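Local coordinates for protein putative alcohol dehydrogenase (Sinorhizobium meliloti, PDB 4J6F) that probably oxidises alcohols with a nicotinamide cofactor as a dehydrogenase of the medium-chain dehydrogenase/reductase family, at residues 141-144 with 149-152; 94-99 with 154-159; 222-227 with 232-237. All blocks are in the same frame, centred on the assembly; numbering follows the deposited sequence.

Contact 1. Residues 141-144 with 149-152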
loop_
_atom_site.group_PDB
_atom_site.type_symbol
_atom_site.label_atom_id
_atom_site.label_comp_id
_atom_site.label_asym_id
_atom_site.label_seq_id
_atom_site.Cartn_x
_atom_site.Cartn_y
_atom_site.Cartn_z
ATOM N N TYR A 141 6.665 -22.907 -5.549
ATOM C CA TYR A 141 5.737 -21.930 -6.094
ATOM C C TYR A 141 4.312 -22.388 -5.956
ATOM O O TYR A 141 3.430 -21.577 -5.692
ATOM C CB TYR A 141 6.062 -21.630 -7.553
ATOM C CG TYR A 141 7.374 -20.926 -7.699
ATOM C CD1 TYR A 141 7.464 -19.548 -7.538
ATOM C CD2 TYR A 141 8.542 -21.642 -7.949
ATOM C CE1 TYR A 141 8.680 -18.897 -7.657
ATOM C CE2 TYR A 141 9.761 -20.999 -8.065
ATOM C CZ TYR A 141 9.822 -19.630 -7.920
ATOM O OH TYR A 141 11.028 -18.990 -8.037
ATOM N N ASN A 142 4.067 -23.644 -6.267
ATOM C CA ASN A 142 2.758 -24.227 -6.103
ATOM C C ASN A 142 1.779 -23.735 -7.148
ATOM O O ASN A 142 0.598 -24.033 -7.080
ATOM C CB ASN A 142 2.241 -23.960 -4.705
ATOM C CG ASN A 142 2.800 -24.923 -3.702
ATOM O OD1 ASN A 142 2.902 -26.109 -3.965
ATOM N ND2 ASN A 142 3.172 -24.415 -2.549
ATOM N N ARG A 143 2.283 -22.996 -8.126
ATOM C CA ARG A 143 1.466 -22.569 -9.257
ATOM C C ARG A 143 2.295 -22.629 -10.525
ATOM O O ARG A 143 3.522 -22.671 -10.461
ATOM C CB ARG A 143 0.945 -21.154 -9.057
ATOM C CG ARG A 143 0.193 -20.941 -7.766
ATOM C CD ARG A 143 -0.400 -19.552 -7.741
ATOM N NE ARG A 143 -1.366 -19.412 -8.819
ATOM C CZ ARG A 143 -2.617 -19.851 -8.753
ATOM N NH1 ARG A 143 -3.422 -19.698 -9.789
ATOM N NH2 ARG A 143 -3.066 -20.442 -7.652
ATOM N N ASP A 144 1.626 -22.648 -11.674
ATOM C CA ASP A 144 2.330 -22.580 -12.939
ATOM C C ASP A 144 2.484 -21.136 -13.418
ATOM O O ASP A 144 3.464 -20.804 -14.084
ATOM C CB ASP A 144 1.650 -23.460 -13.983
ATOM C CG ASP A 144 1.790 -24.954 -13.678
ATOM O OD1 ASP A 144 2.887 -25.413 -13.276
ATOM O OD2 ASP A 144 0.791 -25.681 -13.858
ATOM N N ALA A 149 0.588 -16.241 -4.614
ATOM C CA ALA A 149 -0.496 -16.477 -3.654
ATOM C C ALA A 149 -0.353 -17.769 -2.828
ATOM O O ALA A 149 -0.840 -17.821 -1.701
ATOM C CB ALA A 149 -1.842 -16.437 -4.357
ATOM N N ASP A 150 0.305 -18.795 -3.377
ATOM C CA ASP A 150 0.341 -20.119 -2.736
ATOM C C ASP A 150 1.751 -20.580 -2.398
ATOM O O ASP A 150 1.954 -21.754 -2.098
ATOM C CB ASP A 150 -0.332 -21.182 -3.615
ATOM C CG ASP A 150 -1.815 -20.907 -3.859
ATOM O OD1 ASP A 150 -2.507 -20.415 -2.940
ATOM O OD2 ASP A 150 -2.297 -21.198 -4.981
ATOM N N ILE A 151 2.714 -19.664 -2.439
ATOM C CA ILE A 151 4.111 -20.012 -2.235
ATOM C C ILE A 151 4.377 -20.696 -0.899
ATOM O O ILE A 151 3.641 -20.505 0.075
ATOM C CB ILE A 151 5.039 -18.794 -2.315
ATOM C CG1 ILE A 151 4.533 -17.683 -1.395
ATOM C CG2 ILE A 151 5.189 -18.333 -3.756
ATOM C CD1 ILE A 151 5.517 -16.554 -1.202
ATOM N N ASP A 152 5.440 -21.500 -0.892
ATOM C CA ASP A 152 6.005 -22.113 0.292
ATOM C C ASP A 152 7.524 -22.085 0.071
ATOM O O ASP A 152 7.991 -21.531 -0.942
ATOM C CB ASP A 152 5.483 -23.540 0.406
ATOM C CG ASP A 152 5.489 -24.069 1.836
ATOM O OD1 ASP A 152 6.230 -23.523 2.694
ATOM O OD2 ASP A 152 4.752 -25.056 2.082
#
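The backbone carbonyl oxygen of Asp150 is gripped twice: Asn142 ND2 donates to Asp150 O at 3.0 Å, and Arg98 NH1, from a separate loop, bonds to the same oxygen. The hydrogen bond from Asn142 is moderately bent (N-H...O 153°), with the nitrogen tilted out of the carbonyl plane. Asn142 brings its amide there because CG stands beside its own backbone N (chi1 -81°), with Asn142 CB beside the same carbonyl; Asn142 CB and Asp150 CB lie 3.9 Å apart. One residue on, Arg143 reaches the carboxylate of Asp150. Arg143 NH2 lies 2.9 Å from Asp150 OD2 in a salt bridge in which the oxygen sits at the edge of the guanidinium, in its plane, while the carboxylate itself is turned by 51°. A bend at chi3 folds the arginine back, and Arg143 CD passes 3.7 Å from Asp150 OD2. Asp145 OD1 makes a second salt bridge to Arg143 NE. Tyr141 points its CB away from 149-152; its hydroxyl bonds to Asp137 and its ring meets Arg333 in a cation-pi contact. These links tie together the two arms of the connection between antiparallel strands 133-140 and 152-153. One aspartate thus serves through both backbone and side chain, and the arginine held between two carboxylates is likely to have its positive charge well balanced.

Contact 2. Residues 94-99 with 154-159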
loop_
_atom_site.group_PDB
_atom_site.type_symbol
_atom_site.label_atom_id
_atom_site.label_comp_id
_atom_site.label_asym_id
_atom_site.label_seq_id
_atom_site.Cartn_x
_atom_site.Cartn_y
_atom_site.Cartn_z
ATOM N N VAL A 94 1.170 -17.984 18.705
ATOM C CA VAL A 94 2.254 -18.690 17.999
ATOM C C VAL A 94 1.757 -19.346 16.693
ATOM O O VAL A 94 0.737 -20.034 16.682
ATOM C CB VAL A 94 3.109 -19.635 18.903
ATOM C CG1 VAL A 94 2.771 -19.442 20.366
ATOM C CG2 VAL A 94 2.969 -21.087 18.488
ATOM N N SER A 95 2.484 -19.113 15.602
ATOM C CA SER A 95 2.078 -19.565 14.266
ATOM C C SER A 95 3.289 -19.520 13.337
ATOM O O SER A 95 4.104 -18.614 13.474
ATOM C CB SER A 95 0.991 -18.613 13.732
ATOM O OG SER A 95 0.230 -19.180 12.681
ATOM N N THR A 96 3.372 -20.415 12.365
ATOM C CA THR A 96 4.309 -20.265 11.258
ATOM C C THR A 96 3.767 -19.216 10.315
ATOM O O THR A 96 2.640 -18.779 10.457
ATOM C CB THR A 96 4.525 -21.549 10.447
ATOM O OG1 THR A 96 3.293 -22.256 10.323
ATOM C CG2 THR A 96 5.546 -22.422 11.109
ATOM N N TRP A 97 4.590 -18.776 9.380
ATOM C CA TRP A 97 4.186 -17.729 8.472
ATOM C C TRP A 97 3.072 -18.229 7.573
ATOM O O TRP A 97 2.232 -17.440 7.106
ATOM C CB TRP A 97 5.377 -17.248 7.654
ATOM C CG TRP A 97 5.888 -18.265 6.725
ATOM C CD1 TRP A 97 6.819 -19.202 6.992
ATOM C CD2 TRP A 97 5.486 -18.458 5.363
ATOM N NE1 TRP A 97 7.034 -19.977 5.879
ATOM C CE2 TRP A 97 6.225 -19.539 4.864
ATOM C CE3 TRP A 97 4.569 -17.819 4.518
ATOM C CZ2 TRP A 97 6.089 -19.999 3.557
ATOM C CZ3 TRP A 97 4.432 -18.280 3.220
ATOM C CH2 TRP A 97 5.194 -19.357 2.751
ATOM N N ARG A 98 3.052 -19.538 7.336
ATOM C CA ARG A 98 2.045 -20.080 6.451
ATOM C C ARG A 98 0.748 -20.258 7.213
ATOM O O ARG A 98 0.336 -21.383 7.494
ATOM C CB ARG A 98 2.508 -21.366 5.784
ATOM C CG ARG A 98 2.005 -21.463 4.362
ATOM C CD ARG A 98 2.847 -22.426 3.559
ATOM N NE ARG A 98 2.536 -22.354 2.135
ATOM C CZ ARG A 98 1.566 -23.039 1.531
ATOM N NH1 ARG A 98 1.374 -22.887 0.224
ATOM N NH2 ARG A 98 0.790 -23.869 2.223
ATOM N N ARG A 99 0.109 -19.132 7.530
ATOM C CA ARG A 99 -1.071 -19.117 8.397
ATOM C C ARG A 99 -2.230 -19.991 7.902
ATOM O O ARG A 99 -2.982 -20.510 8.711
ATOM C CB ARG A 99 -1.566 -17.689 8.622
ATOM C CG ARG A 99 -0.625 -16.791 9.411
ATOM C CD ARG A 99 -0.991 -15.322 9.215
ATOM N NE ARG A 99 -0.427 -14.410 10.215
ATOM C CZ ARG A 99 -0.705 -13.103 10.280
ATOM N NH1 ARG A 99 -1.532 -12.531 9.391
ATOM N NH2 ARG A 99 -0.144 -12.353 11.226
HETATM N N MSE A 154 11.541 -24.351 0.849
HETATM C CA MSE A 154 12.375 -25.420 1.391
HETATM C C MSE A 154 13.001 -24.961 2.669
HETATM O O MSE A 154 13.630 -23.910 2.720
HETATM C CB MSE A 154 13.423 -25.770 0.350
HETATM C CG MSE A 154 12.689 -25.740 -0.973
HETATM SE SE MSE A 154 13.321 -27.145 -2.174
HETATM C CE MSE A 154 13.037 -26.170 -3.857
ATOM N N GLY A 155 12.841 -25.771 3.706
ATOM C CA GLY A 155 13.197 -25.388 5.055
ATOM C C GLY A 155 11.936 -25.081 5.858
ATOM O O GLY A 155 11.989 -24.968 7.088
ATOM N N HIS A 156 10.809 -24.918 5.173
ATOM C CA HIS A 156 9.521 -24.821 5.845
ATOM C C HIS A 156 8.529 -25.916 5.452
ATOM O O HIS A 156 8.108 -26.693 6.285
ATOM C CB HIS A 156 8.886 -23.446 5.645
ATOM C CG HIS A 156 7.547 -23.305 6.295
ATOM N ND1 HIS A 156 6.371 -23.565 5.634
ATOM C CD2 HIS A 156 7.200 -22.957 7.554
ATOM C CE1 HIS A 156 5.356 -23.375 6.451
ATOM N NE2 HIS A 156 5.833 -23.006 7.623
ATOM N N GLY A 157 8.176 -25.994 4.177
ATOM C CA GLY A 157 7.235 -27.020 3.716
ATOM C C GLY A 157 7.841 -28.385 3.439
ATOM O O GLY A 157 7.126 -29.340 3.152
ATOM N N ARG A 158 9.161 -28.480 3.575
ATOM C CA ARG A 158 9.963 -29.579 3.053
ATOM C C ARG A 158 11.361 -29.364 3.642
ATOM O O ARG A 158 11.742 -28.227 3.931
ATOM C CB ARG A 158 10.000 -29.404 1.542
ATOM C CG ARG A 158 10.455 -30.560 0.708
ATOM C CD ARG A 158 10.880 -29.988 -0.636
ATOM N NE ARG A 158 10.562 -30.837 -1.790
ATOM C CZ ARG A 158 11.212 -31.952 -2.125
ATOM N NH1 ARG A 158 10.842 -32.613 -3.199
ATOM N NH2 ARG A 158 12.228 -32.422 -1.403
ATOM N N ASP A 159 12.134 -30.430 3.828
ATOM C CA ASP A 159 13.447 -30.299 4.466
ATOM C C ASP A 159 14.451 -29.451 3.684
ATOM O O ASP A 159 14.511 -29.540 2.473
ATOM C CB ASP A 159 14.017 -31.670 4.771
ATOM C CG ASP A 159 13.383 -32.301 6.000
ATOM O OD1 ASP A 159 12.969 -31.564 6.934
ATOM O OD2 ASP A 159 13.307 -33.547 6.037
#
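His156 reaches across from 154-159 and meets Thr96, Trp97 and Arg98 with different parts of its ring. Its CB already lies 3.9 Å from Trp97 NE1. With CG anti to the backbone N (chi1 179°), the imidazole extends toward 94-99, and Trp97 NE1 sits over the centre of one imidazole face, 3.4 Å from His156 CG. The two rings are oblique, their planes 49° apart and the centroid of the indole five-membered ring 4.2 Å from that of the imidazole. On the CD2 side, His156 CD2 comes 3.8 Å from Trp97 CD1. ND1 instead bonds to Asp152 OD1, just back along its own chain. His156 CE1 meets the aliphatic start of Arg98, 3.5 Å from Arg98 CB, and at the tip His156 NE2 presents the ring edge to Thr96, 3.4 Å from Thr96 CB. Arg98 also lays its CB over one face of the indole, while its guanidinium group continues to the carbonyl oxygens of Asp150, Ile151 and Gly101. Val80 of helix 75-82 packs against Thr96, Trp97 and His156, and Leu320 of the second subunit touches Trp97; a glycerol molecule bound beside the indole may mark a pocket. Replacing His156 by an alanine is likely to open a gap between segments 94-99 and 154-159, beside Trp97 NE1 and Thr96 CB, and to leave Asp152 OD1 without its imidazole mate. No hydrogen bond or salt bridge crosses between these segments, although Arg108, farther along the loop that holds 94-99, bonds to His156 O and Asp159. The two segments therefore meet by van der Waals contact: a histidine oriented by an aspartate on one side is wedged among an indole, a threonine and an arginine stem.

Contact 3. Residues 222-227 with 232-237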
loop_
_atom_site.group_PDB
_atom_site.type_symbol
_atom_site.label_atom_id
_atom_site.label_comp_id
_atom_site.label_asym_id
_atom_site.label_seq_id
_atom_site.Cartn_x
_atom_site.Cartn_y
_atom_site.Cartn_z
ATOM N N ALA A 222 21.054 -6.415 0.912
ATOM C CA ALA A 222 20.783 -6.880 -0.426
ATOM C C ALA A 222 20.143 -5.753 -1.191
ATOM O O ALA A 222 20.531 -5.455 -2.319
ATOM C CB ALA A 222 19.871 -8.094 -0.395
ATOM N N ILE A 223 19.177 -5.102 -0.562
ATOM C CA ILE A 223 18.478 -4.033 -1.221
ATOM C C ILE A 223 19.428 -2.924 -1.631
ATOM O O ILE A 223 19.281 -2.369 -2.718
ATOM C CB ILE A 223 17.317 -3.515 -0.379
ATOM C CG1 ILE A 223 16.121 -4.405 -0.634
ATOM C CG2 ILE A 223 16.957 -2.091 -0.774
ATOM C CD1 ILE A 223 15.096 -4.311 0.444
ATOM N N ILE A 224 20.409 -2.623 -0.784
ATOM C CA ILE A 224 21.429 -1.637 -1.133
ATOM C C ILE A 224 22.164 -2.023 -2.425
ATOM O O ILE A 224 22.321 -1.200 -3.333
ATOM C CB ILE A 224 22.406 -1.400 0.037
ATOM C CG1 ILE A 224 21.631 -0.801 1.213
ATOM C CG2 ILE A 224 23.578 -0.498 -0.379
ATOM C CD1 ILE A 224 22.430 -0.682 2.488
ATOM N N GLN A 225 22.582 -3.277 -2.515
ATOM C CA GLN A 225 23.225 -3.772 -3.730
ATOM C C GLN A 225 22.250 -3.799 -4.904
ATOM O O GLN A 225 22.557 -3.276 -5.986
ATOM C CB GLN A 225 23.849 -5.153 -3.520
ATOM C CG GLN A 225 25.044 -5.187 -2.582
ATOM C CD GLN A 225 25.921 -6.387 -2.853
ATOM O OE1 GLN A 225 26.783 -6.346 -3.744
ATOM N NE2 GLN A 225 25.702 -7.475 -2.105
ATOM N N LEU A 226 21.068 -4.371 -4.693
ATOM C CA LEU A 226 20.112 -4.464 -5.783
ATOM C C LEU A 226 19.685 -3.082 -6.280
ATOM O O LEU A 226 19.496 -2.889 -7.473
ATOM C CB LEU A 226 18.920 -5.320 -5.396
ATOM C CG LEU A 226 19.226 -6.771 -5.029
ATOM C CD1 LEU A 226 18.008 -7.358 -4.349
ATOM C CD2 LEU A 226 19.594 -7.617 -6.231
ATOM N N ALA A 227 19.566 -2.112 -5.380
ATOM C CA ALA A 227 19.307 -0.734 -5.791
ATOM C C ALA A 227 20.367 -0.241 -6.787
ATOM O O ALA A 227 20.042 0.343 -7.830
ATOM C CB ALA A 227 19.259 0.182 -4.585
ATOM N N ALA A 232 19.489 2.768 -9.171
ATOM C CA ALA A 232 18.892 3.586 -8.126
ATOM C C ALA A 232 19.914 4.023 -7.085
ATOM O O ALA A 232 21.015 3.477 -7.008
ATOM C CB ALA A 232 17.752 2.834 -7.464
ATOM N N VAL A 233 19.524 5.003 -6.276
ATOM C CA VAL A 233 20.390 5.564 -5.243
ATOM C C VAL A 233 19.889 5.165 -3.842
ATOM O O VAL A 233 18.837 5.636 -3.394
ATOM C CB VAL A 233 20.507 7.112 -5.384
ATOM C CG1 VAL A 233 21.633 7.654 -4.518
ATOM C CG2 VAL A 233 20.749 7.516 -6.835
ATOM N N PRO A 234 20.632 4.276 -3.154
ATOM C CA PRO A 234 20.274 3.869 -1.793
ATOM C C PRO A 234 20.912 4.743 -0.728
ATOM O O PRO A 234 22.066 5.168 -0.871
ATOM C CB PRO A 234 20.843 2.452 -1.694
ATOM C CG PRO A 234 21.999 2.440 -2.641
ATOM C CD PRO A 234 21.796 3.531 -3.660
ATOM N N ILE A 235 20.149 5.002 0.329
ATOM C CA ILE A 235 20.651 5.679 1.522
ATOM C C ILE A 235 20.362 4.778 2.709
ATOM O O ILE A 235 19.199 4.500 3.021
ATOM C CB ILE A 235 19.983 7.055 1.741
ATOM C CG1 ILE A 235 20.406 8.029 0.651
ATOM C CG2 ILE A 235 20.354 7.637 3.098
ATOM C CD1 ILE A 235 19.602 9.300 0.663
ATOM N N ALA A 236 21.418 4.323 3.366
ATOM C CA ALA A 236 21.290 3.338 4.426
ATOM C C ALA A 236 20.956 4.011 5.742
ATOM O O ALA A 236 21.481 5.084 6.037
ATOM C CB ALA A 236 22.578 2.544 4.546
ATOM N N VAL A 237 20.065 3.397 6.522
ATOM C CA VAL A 237 19.913 3.781 7.924
ATOM C C VAL A 237 20.539 2.648 8.668
ATOM O O VAL A 237 20.027 1.527 8.615
ATOM C CB VAL A 237 18.452 3.904 8.392
ATOM C CG1 VAL A 237 18.419 4.244 9.868
ATOM C CG2 VAL A 237 17.701 4.962 7.594
#
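Helix 222-227 and strand 233-237 run nearly antiparallel, their axes 158° apart in direction and 7.7 Å at closest approach, and the turn joining them is closed by a backbone hydrogen bond from Ala232 N to Ala227 O (2.8 Å). The side chains that fill the interface are apolar, and apart from Ile224 compact. Ala227 points its CB at the strand, where it rests 4.0 Å from Pro234 CB, and it also faces the methyl of Ala232, CB to CB 4.2 Å. One helical turn earlier, Ile224 lies across the pyrrolidine at about a right angle. Its CG2 approaches Pro234 CG at 4.0 Å, and the same proline carbon lies 3.7 Å from the carbonyl oxygen of Ile224. Because CG1 is anti to the carbonyl carbon (chi1 -64°) and the chain then continues extended, the other branch of the isoleucine reaches farther along the strand, ending with CD1 3.8 Å from Ala236 CB. Met246 of helix 243-248 touches both Ile224 and Ala236, and Val210 of strand 209-212 packs on Ala227. The contact therefore belongs to the beta-alpha-beta crossover formed by strand 209-212, helix 218-229 and strand 233-238, in the parallel sheet of the Rossmann-type domain that binds the nucleotide cofactor in this family. The compact alanines and proline are consistent with the close approach of the axes. Adhesion comes from van der Waals contact and the exclusion of water, with the single backbone bond at the turn as the polar link between the two segments.

Overall arrangement
Contacts 1 and 2 belong to one neighbourhood, their centres 14 Å apart, and they touch directly through Arg98 and Trp97, which approach the backbone of residues 150-151. Both lie among irregular loops of the GroES-like part of the chain and reach the second subunit. Contact 1 is partly exposed and relies on a salt bridge and a side-chain amide hydrogen bond; contact 2 is more buried and meets through rings and aliphatic carbons. Contact 3 stands apart, its centre 28 Å and 29 Å from those of contacts 1 and 2. There a regular helix and strand of the Rossmann-type domain pack through a wholly apolar set of side chains, untouched by the other subunit.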